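Local structure of Phosphoglucomutase/phosphomannomutase family protein (Burkholderia thailandensis, 3UW2) at residues D44-I49 / P76-A81; G50-S55 / Y157-D162; S331-K336 / H351-D356. The protein probably catalyses intramolecular phosphoryl transfer on hexose phosphates, as a metal-dependent member of the phosphohexose mutase family. One frame throughout, in Å; residues are numbered along the deposited sequence. Where two conformers were deposited one is given.

Contact 1. Residues D44-I49 / P76-A81; sequences DVARSI and PELVGA. With EDO (1,2-ethanediol), chain D.
A46 and A81 meet methyl to methyl, CB to CB at 3.8 Å, where two helices of the alpha/beta/alpha domain I lie side by side. The segments 44-49 and 76-81 run at 35° to each other with axes only 7.9 Å apart, a spacing consistent with the alanines A46 and A81 that face each other there. Both alanine CB atoms point toward the opposite helix. The A46 methyl also sits 3.5 Å from L78 O, so it rests on backbone as well as on side chain, and the CD2 branch of L78 comes to its flank at 3.9 Å. L78 starts beside the interface, and its end comes nearer to A46.

R47 borders this apolar patch. Its CG lies anti to the backbone N (chi1 -173°) and the chain bends at chi3, which brings the guanidinium over A81: CB of A81 stands 4.1 Å above the plane, offset toward the rim. At the edge of the same group, in plane, is D44 OD1, a long ion pair one turn back on the same helix, while NH2 makes a salt bridge to D84 farther along helix 75-88. The arginine therefore ties the two helices together by charge beside the alanine packing. A 1,2-ethanediol molecule, probably from the crystallisation liquor, donates from O2 to G80 O and also bonds D84 and R87. The closest approach of the backbones is a CA-H...O contact, R47 CA to A81 O at 3.3 Å, with 138° at the hydrogen.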
ATOM      1  N   ASP A  44     -23.472  13.687  -3.234  1.00 33.75           N
ATOM      2  CA  ASP A  44     -24.588  12.838  -2.761  1.00 33.20           C
ATOM      3  C   ASP A  44     -24.081  11.461  -2.454  1.00 32.29           C
ATOM      4  O   ASP A  44     -24.481  10.873  -1.436  1.00 30.64           O
ATOM      5  CB  ASP A  44     -25.759  12.720  -3.786  1.00 38.00           C
ATOM      6  CG  ASP A  44     -26.491  14.046  -3.998  1.00 46.70           C
ATOM      7  OD1 ASP A  44     -26.640  14.812  -3.026  1.00 47.03           O
ATOM      8  OD2 ASP A  44     -26.903  14.348  -5.138  1.00 51.26           O
ATOM      9  N   VAL A  45     -23.233  10.939  -3.359  1.00 29.64           N
ATOM     10  CA  VAL A  45     -22.592   9.665  -3.167  1.00 27.66           C
ATOM     11  C   VAL A  45     -21.729   9.620  -1.882  1.00 27.74           C
ATOM     12  O   VAL A  45     -21.863   8.703  -1.049  1.00 27.09           O
ATOM     13  CB  VAL A  45     -21.890   9.227  -4.475  1.00 31.65           C
ATOM     14  CG1 VAL A  45     -21.065   7.962  -4.251  1.00 31.25           C
ATOM     15  CG2 VAL A  45     -22.939   8.989  -5.638  1.00 31.32           C
ATOM     16  N   ALA A  46     -20.894  10.635  -1.670  1.00 25.60           N
ATOM     17  CA  ALA A  46     -20.066  10.696  -0.440  1.00 24.85           C
ATOM     18  C   ALA A  46     -20.932  10.681   0.798  1.00 24.86           C
ATOM     19  O   ALA A  46     -20.641   9.939   1.720  1.00 24.61           O
ATOM     20  CB  ALA A  46     -19.133  11.906  -0.459  1.00 21.93           C
ATOM     21  N   ARG A  47     -21.992  11.493   0.790  1.00 26.50           N
ATOM     22  CA  ARG A  47     -22.899  11.561   1.929  1.00 26.94           C
ATOM     23  C   ARG A  47     -23.545  10.179   2.189  1.00 27.01           C
ATOM     24  O   ARG A  47     -23.551   9.749   3.322  1.00 26.41           O
ATOM     25  CB  ARG A  47     -23.977  12.635   1.692  1.00 30.74           C
ATOM     26  CG  ARG A  47     -24.875  12.915   2.901  1.00 36.78           C
ATOM     27  CD  ARG A  47     -25.937  14.000   2.606  1.00 42.73           C
ATOM     28  NE  ARG A  47     -25.224  15.261   2.725  1.00 51.12           N
ATOM     29  CZ  ARG A  47     -24.818  16.028   1.714  1.00 52.38           C
ATOM     30  NH1 ARG A  47     -25.158  15.707   0.452  1.00 47.03           N
ATOM     31  NH2 ARG A  47     -24.089  17.135   1.986  1.00 48.07           N
ATOM     32  N   SER A  48     -24.035   9.442   1.167  1.00 26.28           N
ATOM     33  CA  SER A  48     -24.674   8.134   1.423  0.59 26.10           C
ATOM     34  C   SER A  48     -23.647   7.147   1.957  1.00 26.03           C
ATOM     35  O   SER A  48     -23.967   6.262   2.764  1.00 26.11           O
ATOM     36  CB  SER A  48     -25.312   7.533   0.170  0.59 26.47           C
ATOM     37  OG  SER A  48     -26.157   8.456  -0.481  0.59 26.25           O
ATOM     38  N   ILE A  49     -22.395   7.291   1.518  1.00 26.71           N
ATOM     39  CA  ILE A  49     -21.355   6.385   1.963  1.00 27.36           C
ATOM     40  C   ILE A  49     -21.040   6.728   3.433  1.00 25.94           C
ATOM     41  O   ILE A  49     -20.895   5.851   4.299  1.00 26.38           O
ATOM     42  CB  ILE A  49     -20.067   6.506   1.110  1.00 26.96           C
ATOM     43  CG1 ILE A  49     -20.202   5.735  -0.223  1.00 26.45           C
ATOM     44  CG2 ILE A  49     -18.870   5.912   1.870  1.00 27.76           C
ATOM     45  CD1 ILE A  49     -19.368   6.375  -1.349  1.00 25.36           C
ATOM     46  N   PRO A  76     -12.009  18.511  -1.048  1.00 29.02           N
ATOM     47  CA  PRO A  76     -12.685  19.285   0.062  1.00 27.26           C
ATOM     48  C   PRO A  76     -14.220  19.046   0.009  1.00 27.14           C
ATOM     49  O   PRO A  76     -14.879  18.899   1.027  1.00 26.71           O
ATOM     50  CB  PRO A  76     -12.390  20.749  -0.318  1.00 26.37           C
ATOM     51  CG  PRO A  76     -11.074  20.684  -1.060  1.00 28.78           C
ATOM     52  CD  PRO A  76     -11.099  19.362  -1.866  1.00 25.85           C
ATOM     53  N   GLU A  77     -14.786  18.978  -1.201  1.00 26.68           N
ATOM     54  CA  GLU A  77     -16.275  18.857  -1.283  1.00 26.55           C
ATOM     55  C   GLU A  77     -16.694  17.451  -0.762  1.00 27.05           C
ATOM     56  O   GLU A  77     -17.685  17.296  -0.034  1.00 23.82           O
ATOM     57  CB  GLU A  77     -16.743  19.007  -2.734  1.00 27.91           C
ATOM     58  CG  GLU A  77     -18.281  18.897  -2.884  1.00 30.01           C
ATOM     59  CD  GLU A  77     -18.774  19.057  -4.325  1.00 32.88           C
ATOM     60  OE1 GLU A  77     -17.926  19.179  -5.236  1.00 33.54           O
ATOM     61  OE2 GLU A  77     -20.021  19.077  -4.561  1.00 32.59           O
ATOM     62  N   LEU A  78     -16.015  16.417  -1.259  1.00 24.28           N
ATOM     63  CA  LEU A  78     -16.404  15.029  -0.876  1.00 24.98           C
ATOM     64  C   LEU A  78     -16.194  14.751   0.616  1.00 26.71           C
ATOM     65  O   LEU A  78     -17.073  14.115   1.250  1.00 25.01           O
ATOM     66  CB  LEU A  78     -15.585  14.001  -1.655  1.00 25.16           C
ATOM     67  CG  LEU A  78     -15.875  14.018  -3.148  1.00 26.91           C
ATOM     68  CD1 LEU A  78     -15.023  12.954  -3.823  1.00 27.41           C
ATOM     69  CD2 LEU A  78     -17.323  13.755  -3.424  1.00 27.29           C
ATOM     70  N   VAL A  79     -15.062  15.222   1.208  1.00 26.70           N
ATOM     71  CA  VAL A  79     -14.849  14.964   2.650  1.00 24.87           C
ATOM     72  C   VAL A  79     -15.893  15.724   3.458  1.00 24.96           C
ATOM     73  O   VAL A  79     -16.375  15.242   4.471  1.00 23.89           O
ATOM     74  CB  VAL A  79     -13.404  15.295   3.188  1.00 27.12           C
ATOM     75  CG1 VAL A  79     -13.170  16.780   3.454  1.00 24.54           C
ATOM     76  CG2 VAL A  79     -13.125  14.604   4.516  1.00 24.00           C
ATOM     77  N   GLY A  80     -16.270  16.914   3.027  1.00 27.13           N
ATOM     78  CA  GLY A  80     -17.406  17.606   3.725  1.00 25.93           C
ATOM     79  C   GLY A  80     -18.738  16.816   3.616  1.00 26.31           C
ATOM     80  O   GLY A  80     -19.461  16.717   4.595  1.00 26.55           O
ATOM     81  N   ALA A  81     -19.081  16.240   2.449  1.00 24.85           N
ATOM     82  CA  ALA A  81     -20.323  15.508   2.270  1.00 24.02           C
ATOM     83  C   ALA A  81     -20.276  14.230   3.101  1.00 24.89           C
ATOM     84  O   ALA A  81     -21.266  13.766   3.690  1.00 25.40           O
ATOM     85  CB  ALA A  81     -20.545  15.162   0.758  1.00 25.92           C
TER
HETATM   86  C1  EDO D 467     -19.118  19.462   8.504  1.00 36.78           C
HETATM   87  O1  EDO D 467     -19.996  18.294   8.724  1.00 34.39           O
HETATM   88  C2  EDO D 467     -18.009  19.184   7.447  1.00 32.58           C
HETATM   89  O2  EDO D 467     -18.686  19.274   6.172  1.00 39.72           O

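Contact 2. Residues G50-S55 / Y157-D162; sequences GRAFGS and YKRIVD
R159 of helix 151-161 lays its side chain along helix 43-59, touching A52 with its base and S55 with its end. The segment axes pass 8.9 Å apart at 114°, so the helices meet over a short crossing, with A52 and R159 nearest in register. Starting at the root, R159 CB points toward the other helix and lies 4.1 Å from A52 CB. The first torsion sets CG anti to the carbonyl carbon (chi1 -73°), and from there the chain runs extended to NE, carrying it along the neighbouring helix in the direction of S55. CD passes 3.4 Å from A52 O and also nears S55 CB. NE is farther from that carbonyl, and the guanidinium meets it obliquely. At CZ the group turns a face to S55, whose CB stands 3.4 Å above the plane, offset toward the rim; the nearest nitrogen is NH1, 3.5 Å from S55 CB.

S55 presents its methylene rather than its hydroxyl because OG is turned back to its own helix: it donates to R51 O at 2.8 Å, tilted 30° from the carbonyl plane, and also bonds to the backbone N of E166. R51 O takes S55 N from the opposite face, so two donors grip it. Beside the arginine, I160 closes the crossing with CG1 3.8 Å from A52 CB.

The charged end finds its polar partners beyond the two segments: NH2 makes a salt bridge to E56 and NH1 a hydrogen bond to the carbonyl of R164. Thus this crossing in domain I uses the arginine in two ways, its hydrocarbon and guanidinium face for packing and its N-H groups for fixing orientation, which probably eases the cost of burying the charge.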
ATOM      1  N   GLY A  50     -21.046   8.000   3.738  1.00 27.84           N
ATOM      2  CA  GLY A  50     -20.779   8.387   5.147  1.00 26.33           C
ATOM      3  C   GLY A  50     -21.889   7.895   6.091  1.00 28.80           C
ATOM      4  O   GLY A  50     -21.632   7.409   7.207  1.00 30.55           O
ATOM      5  N   ARG A  51     -23.141   8.066   5.654  1.00 27.57           N
ATOM      6  CA  ARG A  51     -24.294   7.591   6.402  1.00 27.80           C
ATOM      7  C   ARG A  51     -24.227   6.052   6.583  1.00 27.55           C
ATOM      8  O   ARG A  51     -24.475   5.570   7.632  1.00 30.15           O
ATOM      9  CB  ARG A  51     -25.555   8.018   5.639  1.00 30.49           C
ATOM     10  CG  ARG A  51     -26.836   7.789   6.395  1.00 36.78           C
ATOM     11  CD  ARG A  51     -27.068   8.854   7.433  1.00 34.09           C
ATOM     12  NE  ARG A  51     -28.258   8.531   8.216  1.00 38.04           N
ATOM     13  CZ  ARG A  51     -29.499   8.847   7.873  1.00 39.44           C
ATOM     14  NH1 ARG A  51     -30.544   8.511   8.655  1.00 36.52           N
ATOM     15  NH2 ARG A  51     -29.699   9.537   6.765  1.00 37.89           N
ATOM     16  N   ALA A  52     -23.902   5.282   5.532  1.00 29.14           N
ATOM     17  CA  ALA A  52     -23.806   3.830   5.619  1.00 29.38           C
ATOM     18  C   ALA A  52     -22.691   3.396   6.597  1.00 29.02           C
ATOM     19  O   ALA A  52     -22.882   2.531   7.434  1.00 31.94           O
ATOM     20  CB  ALA A  52     -23.539   3.233   4.207  1.00 26.94           C
ATOM     21  N   PHE A  53     -21.514   3.977   6.455  1.00 28.32           N
ATOM     22  CA  PHE A  53     -20.387   3.626   7.305  1.00 26.77           C
ATOM     23  C   PHE A  53     -20.670   4.058   8.763  1.00 27.87           C
ATOM     24  O   PHE A  53     -20.450   3.274   9.698  1.00 26.77           O
ATOM     25  CB  PHE A  53     -19.094   4.298   6.779  1.00 25.82           C
ATOM     26  CG  PHE A  53     -17.843   3.880   7.514  1.00 25.67           C
ATOM     27  CD1 PHE A  53     -17.477   4.521   8.710  1.00 25.13           C
ATOM     28  CD2 PHE A  53     -17.071   2.826   7.060  1.00 26.64           C
ATOM     29  CE1 PHE A  53     -16.308   4.170   9.357  1.00 24.95           C
ATOM     30  CE2 PHE A  53     -15.901   2.427   7.740  1.00 28.22           C
ATOM     31  CZ  PHE A  53     -15.516   3.100   8.884  1.00 29.17           C
ATOM     32  N   GLY A  54     -21.194   5.265   8.965  1.00 26.57           N
ATOM     33  CA  GLY A  54     -21.523   5.714  10.338  1.00 26.58           C
ATOM     34  C   GLY A  54     -22.538   4.794  11.030  1.00 27.33           C
ATOM     35  O   GLY A  54     -22.492   4.570  12.291  1.00 27.30           O
ATOM     36  N   SER A  55     -23.438   4.234  10.216  1.00 25.18           N
ATOM     37  CA  SER A  55     -24.452   3.300  10.692  1.00 26.97           C
ATOM     38  C   SER A  55     -23.779   2.003  11.164  1.00 28.30           C
ATOM     39  O   SER A  55     -24.192   1.423  12.185  1.00 31.92           O
ATOM     40  CB  SER A  55     -25.423   2.917   9.570  1.00 27.30           C
ATOM     41  OG  SER A  55     -26.214   4.014   9.150  1.00 27.61           O
ATOM     42  N   TYR A 157     -22.859  -0.639   0.413  1.00 30.50           N
ATOM     43  CA  TYR A 157     -23.661  -0.445  -0.803  1.00 31.12           C
ATOM     44  C   TYR A 157     -25.088  -0.929  -0.513  1.00 33.42           C
ATOM     45  O   TYR A 157     -26.045  -0.198  -0.749  1.00 34.23           O
ATOM     46  CB  TYR A 157     -23.046  -1.213  -1.980  1.00 32.09           C
ATOM     47  CG  TYR A 157     -24.019  -1.359  -3.172  1.00 35.36           C
ATOM     48  CD1 TYR A 157     -24.284  -0.269  -3.999  1.00 35.28           C
ATOM     49  CD2 TYR A 157     -24.673  -2.564  -3.447  1.00 39.44           C
ATOM     50  CE1 TYR A 157     -25.181  -0.380  -5.045  1.00 36.89           C
ATOM     51  CE2 TYR A 157     -25.584  -2.690  -4.501  1.00 37.73           C
ATOM     52  CZ  TYR A 157     -25.813  -1.575  -5.298  1.00 39.68           C
ATOM     53  OH  TYR A 157     -26.668  -1.591  -6.387  1.00 44.09           O
ATOM     54  N   LYS A 158     -25.218  -2.139   0.057  1.00 33.35           N
ATOM     55  CA  LYS A 158     -26.545  -2.688   0.432  1.00 33.54           C
ATOM     56  C   LYS A 158     -27.368  -1.801   1.429  1.00 31.96           C
ATOM     57  O   LYS A 158     -28.592  -1.581   1.196  1.00 32.23           O
ATOM     58  CB  LYS A 158     -26.461  -4.194   0.852  1.00 33.04           C
ATOM     59  N   ARG A 159     -26.735  -1.239   2.474  1.00 31.23           N
ATOM     60  CA  ARG A 159     -27.434  -0.235   3.330  1.00 29.84           C
ATOM     61  C   ARG A 159     -27.967   0.944   2.520  1.00 30.33           C
ATOM     62  O   ARG A 159     -29.045   1.446   2.824  1.00 31.79           O
ATOM     63  CB  ARG A 159     -26.510   0.381   4.406  1.00 29.67           C
ATOM     64  CG  ARG A 159     -26.143  -0.532   5.592  1.00 30.17           C
ATOM     65  CD  ARG A 159     -25.341   0.258   6.624  1.00 32.26           C
ATOM     66  NE  ARG A 159     -25.118  -0.527   7.859  1.00 34.08           N
ATOM     67  CZ  ARG A 159     -25.989  -0.624   8.868  1.00 34.29           C
ATOM     68  NH1 ARG A 159     -27.188  -0.036   8.792  1.00 34.90           N
ATOM     69  NH2 ARG A 159     -25.690  -1.358   9.937  1.00 37.00           N
ATOM     70  N   ILE A 160     -27.212   1.382   1.505  1.00 29.51           N
ATOM     71  CA  ILE A 160     -27.622   2.521   0.668  1.00 29.91           C
ATOM     72  C   ILE A 160     -28.824   2.215  -0.218  1.00 32.27           C
ATOM     73  O   ILE A 160     -29.808   2.952  -0.214  1.00 32.49           O
ATOM     74  CB  ILE A 160     -26.430   3.127  -0.123  1.00 28.63           C
ATOM     75  CG1 ILE A 160     -25.338   3.606   0.910  1.00 29.33           C
ATOM     76  CG2 ILE A 160     -26.974   4.282  -1.026  1.00 27.79           C
ATOM     77  CD1 ILE A 160     -23.944   3.841   0.324  1.00 29.69           C
ATOM     78  N   VAL A 161     -28.737   1.123  -0.979  1.00 31.51           N
ATOM     79  CA  VAL A 161     -29.860   0.572  -1.777  0.50 33.60           C
ATOM     80  C   VAL A 161     -31.114   0.408  -0.916  1.00 34.93           C
ATOM     81  O   VAL A 161     -32.239   0.705  -1.331  1.00 35.64           O
ATOM     82  CB  VAL A 161     -29.454  -0.829  -2.310  0.50 33.64           C
ATOM     83  CG1 VAL A 161     -30.573  -1.498  -3.117  0.50 34.25           C
ATOM     84  CG2 VAL A 161     -28.179  -0.709  -3.124  0.50 32.22           C
ATOM     85  N   ASP A 162     -30.896  -0.111   0.307  1.00 33.65           N
ATOM     86  CA  ASP A 162     -31.963  -0.414   1.236  1.00 34.42           C
ATOM     87  C   ASP A 162     -32.385   0.760   2.080  1.00 33.87           C
ATOM     88  O   ASP A 162     -33.325   0.606   2.838  1.00 35.36           O
ATOM     89  CB  ASP A 162     -31.504  -1.444   2.247  1.00 36.56           C
ATOM     90  CG  ASP A 162     -31.352  -2.812   1.664  1.00 40.87           C
ATOM     91  OD1 ASP A 162     -31.774  -3.044   0.510  1.00 42.55           O
ATOM     92  OD2 ASP A 162     -30.770  -3.663   2.361  1.00 39.45           O
TER

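Contact 3. Residues S331-K336 / H351-D356; sequences SLVKAK and HVFFKD
Helix segment 331-336 lies over strand 352-354 with its closest CA pair, K334 and F353, 7.7 Å apart, a separation bridged by side chains. F353 supplies the bridge: its CB points toward the helix, and with CG anti to the carbonyl carbon (chi1 -53°) the ring extends to two successive helical residues. V333 CG1 lies over one face, 4.0 Å from the ring centroid and 27° off the normal, which meets the geometry of a CH-pi contact; its nearest ring atom is CE1, at 3.6 Å.

K334 touches the CD2-CE2 side of the ring with its aliphatic chain. CD is 4.0 Å from F353 CD2 and approaches obliquely, while CB is 4.1 Å from CE2. A bend at chi2 (84°) lays CD beside the ring, and the end of the chain then leads away, so the lysine contributes hydrocarbon here rather than its ammonium group. H330 and L337 of the same helix also touch F353, and V333 continues onto A345 of the adjoining strand.

The F353 side chain lies about 8 Å from that of the zinc ligand D268 and about 11 Å from the zinc, so the packing lies near the metal site of domain II without F353 being a ligand. The arrangement is helix-on-sheet packing in the alpha/beta/alpha domain III, against the edge strand that runs antiparallel to 344-346 in a four-stranded mixed sheet.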
ATOM      1  N   SER A 331      -5.075  -5.353   2.320  1.00 36.79           N
ATOM      2  CA  SER A 331      -5.980  -5.521   3.481  1.00 33.48           C
ATOM      3  C   SER A 331      -5.881  -6.952   3.984  1.00 31.98           C
ATOM      4  O   SER A 331      -6.020  -7.191   5.162  1.00 27.21           O
ATOM      5  CB  SER A 331      -7.441  -5.195   3.141  1.00 34.86           C
ATOM      6  OG  SER A 331      -7.505  -3.885   2.600  1.00 38.40           O
ATOM      7  N   LEU A 332      -5.626  -7.905   3.073  1.00 27.59           N
ATOM      8  CA  LEU A 332      -5.410  -9.294   3.467  1.00 28.01           C
ATOM      9  C   LEU A 332      -4.119  -9.468   4.253  1.00 30.31           C
ATOM     10  O   LEU A 332      -4.097 -10.200   5.241  1.00 31.84           O
ATOM     11  CB  LEU A 332      -5.381 -10.184   2.219  1.00 27.84           C
ATOM     12  CG  LEU A 332      -6.605 -10.009   1.296  1.00 30.46           C
ATOM     13  CD1 LEU A 332      -6.594 -11.096   0.239  1.00 30.58           C
ATOM     14  CD2 LEU A 332      -7.911 -10.127   2.032  1.00 31.07           C
ATOM     15  N   VAL A 333      -3.046  -8.760   3.859  1.00 30.28           N
ATOM     16  CA  VAL A 333      -1.777  -8.780   4.573  1.00 26.93           C
ATOM     17  C   VAL A 333      -1.946  -8.164   5.964  1.00 27.43           C
ATOM     18  O   VAL A 333      -1.476  -8.723   6.968  1.00 26.45           O
ATOM     19  CB  VAL A 333      -0.669  -8.023   3.786  1.00 30.74           C
ATOM     20  CG1 VAL A 333       0.539  -7.708   4.685  1.00 29.37           C
ATOM     21  CG2 VAL A 333      -0.255  -8.841   2.563  1.00 33.77           C
ATOM     22  N   LYS A 334      -2.662  -7.045   6.037  1.00 26.47           N
ATOM     23  CA  LYS A 334      -2.978  -6.453   7.308  1.00 26.86           C
ATOM     24  C   LYS A 334      -3.763  -7.392   8.237  1.00 26.87           C
ATOM     25  O   LYS A 334      -3.473  -7.456   9.435  1.00 27.39           O
ATOM     26  CB  LYS A 334      -3.768  -5.191   7.067  1.00 31.59           C
ATOM     27  CG  LYS A 334      -4.095  -4.426   8.291  1.00 34.99           C
ATOM     28  CD  LYS A 334      -2.963  -3.513   8.699  1.00 45.29           C
ATOM     29  CE  LYS A 334      -3.386  -2.685   9.940  1.00 51.39           C
ATOM     30  NZ  LYS A 334      -4.578  -1.787   9.714  1.00 55.54           N
ATOM     31  N   ALA A 335      -4.800  -8.061   7.716  1.00 26.25           N
ATOM     32  CA  ALA A 335      -5.562  -9.004   8.539  1.00 26.52           C
ATOM     33  C   ALA A 335      -4.612 -10.086   9.063  1.00 23.94           C
ATOM     34  O   ALA A 335      -4.741 -10.539  10.183  1.00 24.44           O
ATOM     35  CB  ALA A 335      -6.689  -9.645   7.691  1.00 25.81           C
ATOM     36  N   LYS A 336      -3.720 -10.596   8.200  1.00 24.72           N
ATOM     37  CA  LYS A 336      -2.805 -11.666   8.591  1.00 24.72           C
ATOM     38  C   LYS A 336      -1.802 -11.185   9.676  1.00 24.38           C
ATOM     39  O   LYS A 336      -1.529 -11.864  10.668  1.00 24.68           O
ATOM     40  CB  LYS A 336      -2.078 -12.223   7.339  1.00 24.62           C
ATOM     41  CG  LYS A 336      -1.278 -13.553   7.557  1.00 26.57           C
ATOM     42  CD  LYS A 336      -2.253 -14.673   7.980  1.00 28.64           C
ATOM     43  CE  LYS A 336      -1.662 -16.062   7.935  1.00 34.49           C
ATOM     44  NZ  LYS A 336      -2.741 -17.032   8.365  1.00 35.40           N
ATOM     45  N   HIS A 351       3.560  -1.697  -0.377  1.00 33.66           N
ATOM     46  CA  HIS A 351       3.064  -1.307   0.952  1.00 30.43           C
ATOM     47  C   HIS A 351       3.888  -2.068   1.937  1.00 28.92           C
ATOM     48  O   HIS A 351       4.041  -3.287   1.790  1.00 29.95           O
ATOM     49  CB  HIS A 351       1.596  -1.682   1.147  1.00 35.83           C
ATOM     50  CG  HIS A 351       0.620  -0.989   0.198  1.00 41.76           C
ATOM     51  ND1 HIS A 351      -0.187   0.018   0.586  1.00 38.79           N
ATOM     52  CD2 HIS A 351       0.287  -1.255  -1.142  1.00 45.01           C
ATOM     53  CE1 HIS A 351      -0.990   0.402  -0.438  1.00 37.62           C
ATOM     54  NE2 HIS A 351      -0.695  -0.375  -1.499  1.00 44.86           N
ATOM     55  N   VAL A 352       4.388  -1.404   2.980  1.00 29.94           N
ATOM     56  CA  VAL A 352       5.253  -2.060   3.949  1.00 29.31           C
ATOM     57  C   VAL A 352       4.649  -1.771   5.319  1.00 30.81           C
ATOM     58  O   VAL A 352       4.329  -0.593   5.637  1.00 29.00           O
ATOM     59  CB  VAL A 352       6.723  -1.549   3.836  1.00 29.28           C
ATOM     60  CG1 VAL A 352       7.644  -2.290   4.820  1.00 28.53           C
ATOM     61  CG2 VAL A 352       7.277  -1.785   2.429  1.00 29.87           C
ATOM     62  N   PHE A 353       4.468  -2.823   6.124  1.00 28.33           N
ATOM     63  CA  PHE A 353       3.716  -2.667   7.352  1.00 27.51           C
ATOM     64  C   PHE A 353       4.646  -2.965   8.529  1.00 25.79           C
ATOM     65  O   PHE A 353       4.996  -4.137   8.761  1.00 27.43           O
ATOM     66  CB  PHE A 353       2.538  -3.656   7.395  1.00 26.33           C
ATOM     67  CG  PHE A 353       1.615  -3.633   6.193  1.00 27.25           C
ATOM     68  CD1 PHE A 353       2.020  -4.151   4.958  1.00 28.31           C
ATOM     69  CD2 PHE A 353       0.287  -3.193   6.332  1.00 28.52           C
ATOM     70  CE1 PHE A 353       1.109  -4.203   3.867  1.00 30.34           C
ATOM     71  CE2 PHE A 353      -0.613  -3.236   5.254  1.00 29.19           C
ATOM     72  CZ  PHE A 353      -0.196  -3.744   4.028  1.00 28.26           C
ATOM     73  N   PHE A 354       5.007  -1.939   9.307  1.00 26.92           N
ATOM     74  CA  PHE A 354       5.791  -2.119  10.555  1.00 26.21           C
ATOM     75  C   PHE A 354       4.834  -2.173  11.744  1.00 28.23           C
ATOM     76  O   PHE A 354       4.137  -1.194  11.979  1.00 26.17           O
ATOM     77  CB  PHE A 354       6.750  -0.923  10.805  1.00 24.44           C
ATOM     78  CG  PHE A 354       7.889  -0.844   9.810  1.00 27.12           C
ATOM     79  CD1 PHE A 354       9.091  -1.531  10.058  1.00 28.16           C
ATOM     80  CD2 PHE A 354       7.717  -0.163   8.567  1.00 24.68           C
ATOM     81  CE1 PHE A 354      10.144  -1.494   9.116  1.00 25.66           C
ATOM     82  CE2 PHE A 354       8.778  -0.123   7.661  1.00 28.19           C
ATOM     83  CZ  PHE A 354       9.971  -0.784   7.931  1.00 25.21           C
ATOM     84  N   LYS A 355       4.822  -3.305  12.463  1.00 26.58           N
ATOM     85  CA  LYS A 355       4.230  -3.364  13.767  1.00 26.54           C
ATOM     86  C   LYS A 355       5.343  -3.122  14.764  1.00 28.30           C
ATOM     87  O   LYS A 355       5.170  -2.326  15.700  1.00 29.04           O
ATOM     88  CB  LYS A 355       3.543  -4.712  14.017  1.00 27.77           C
ATOM     89  CG  LYS A 355       3.008  -4.880  15.446  1.00 28.74           C
ATOM     90  CD  LYS A 355       1.988  -3.803  15.806  1.00 34.65           C
ATOM     91  CE  LYS A 355       1.675  -3.940  17.298  1.00 38.07           C
ATOM     92  NZ  LYS A 355       0.203  -3.928  17.217  1.00 37.69           N
ATOM     93  N   ASP A 356       6.502  -3.746  14.565  1.00 27.55           N
ATOM     94  CA  ASP A 356       7.703  -3.425  15.429  1.00 26.64           C
ATOM     95  C   ASP A 356       7.919  -1.925  15.548  1.00 27.37           C
ATOM     96  O   ASP A 356       8.043  -1.244  14.505  1.00 28.97           O
ATOM     97  CB  ASP A 356       8.914  -4.069  14.747  1.00 29.08           C
ATOM     98  CG  ASP A 356      10.227  -3.622  15.342  1.00 28.59           C
ATOM     99  OD1 ASP A 356      10.531  -4.157  16.407  1.00 28.23           O
ATOM    100  OD2 ASP A 356      10.968  -2.829  14.731  1.00 27.03           O
TER

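Overall arrangement
Contacts 1 and 2 share helix 43-59 of domain I, using successive turns to receive helices 75-88 and 151-161. Their centres are 13 Å apart, and they touch where I160 CD1 comes 3.4 Å from S48 O. Both combine alanine packing with an arginine whose charge is met by an acidic residue, but one joins helices at a shallow angle and the other at a steep one. Contact 3 belongs to domain III, with its centre 27 to 28 Å from the others, and is aromatic and aliphatic, between helix and sheet. All three are largely buried; contact 3 lies nearer the chain's centre (9 Å against 24 and 26 Å) and the zinc.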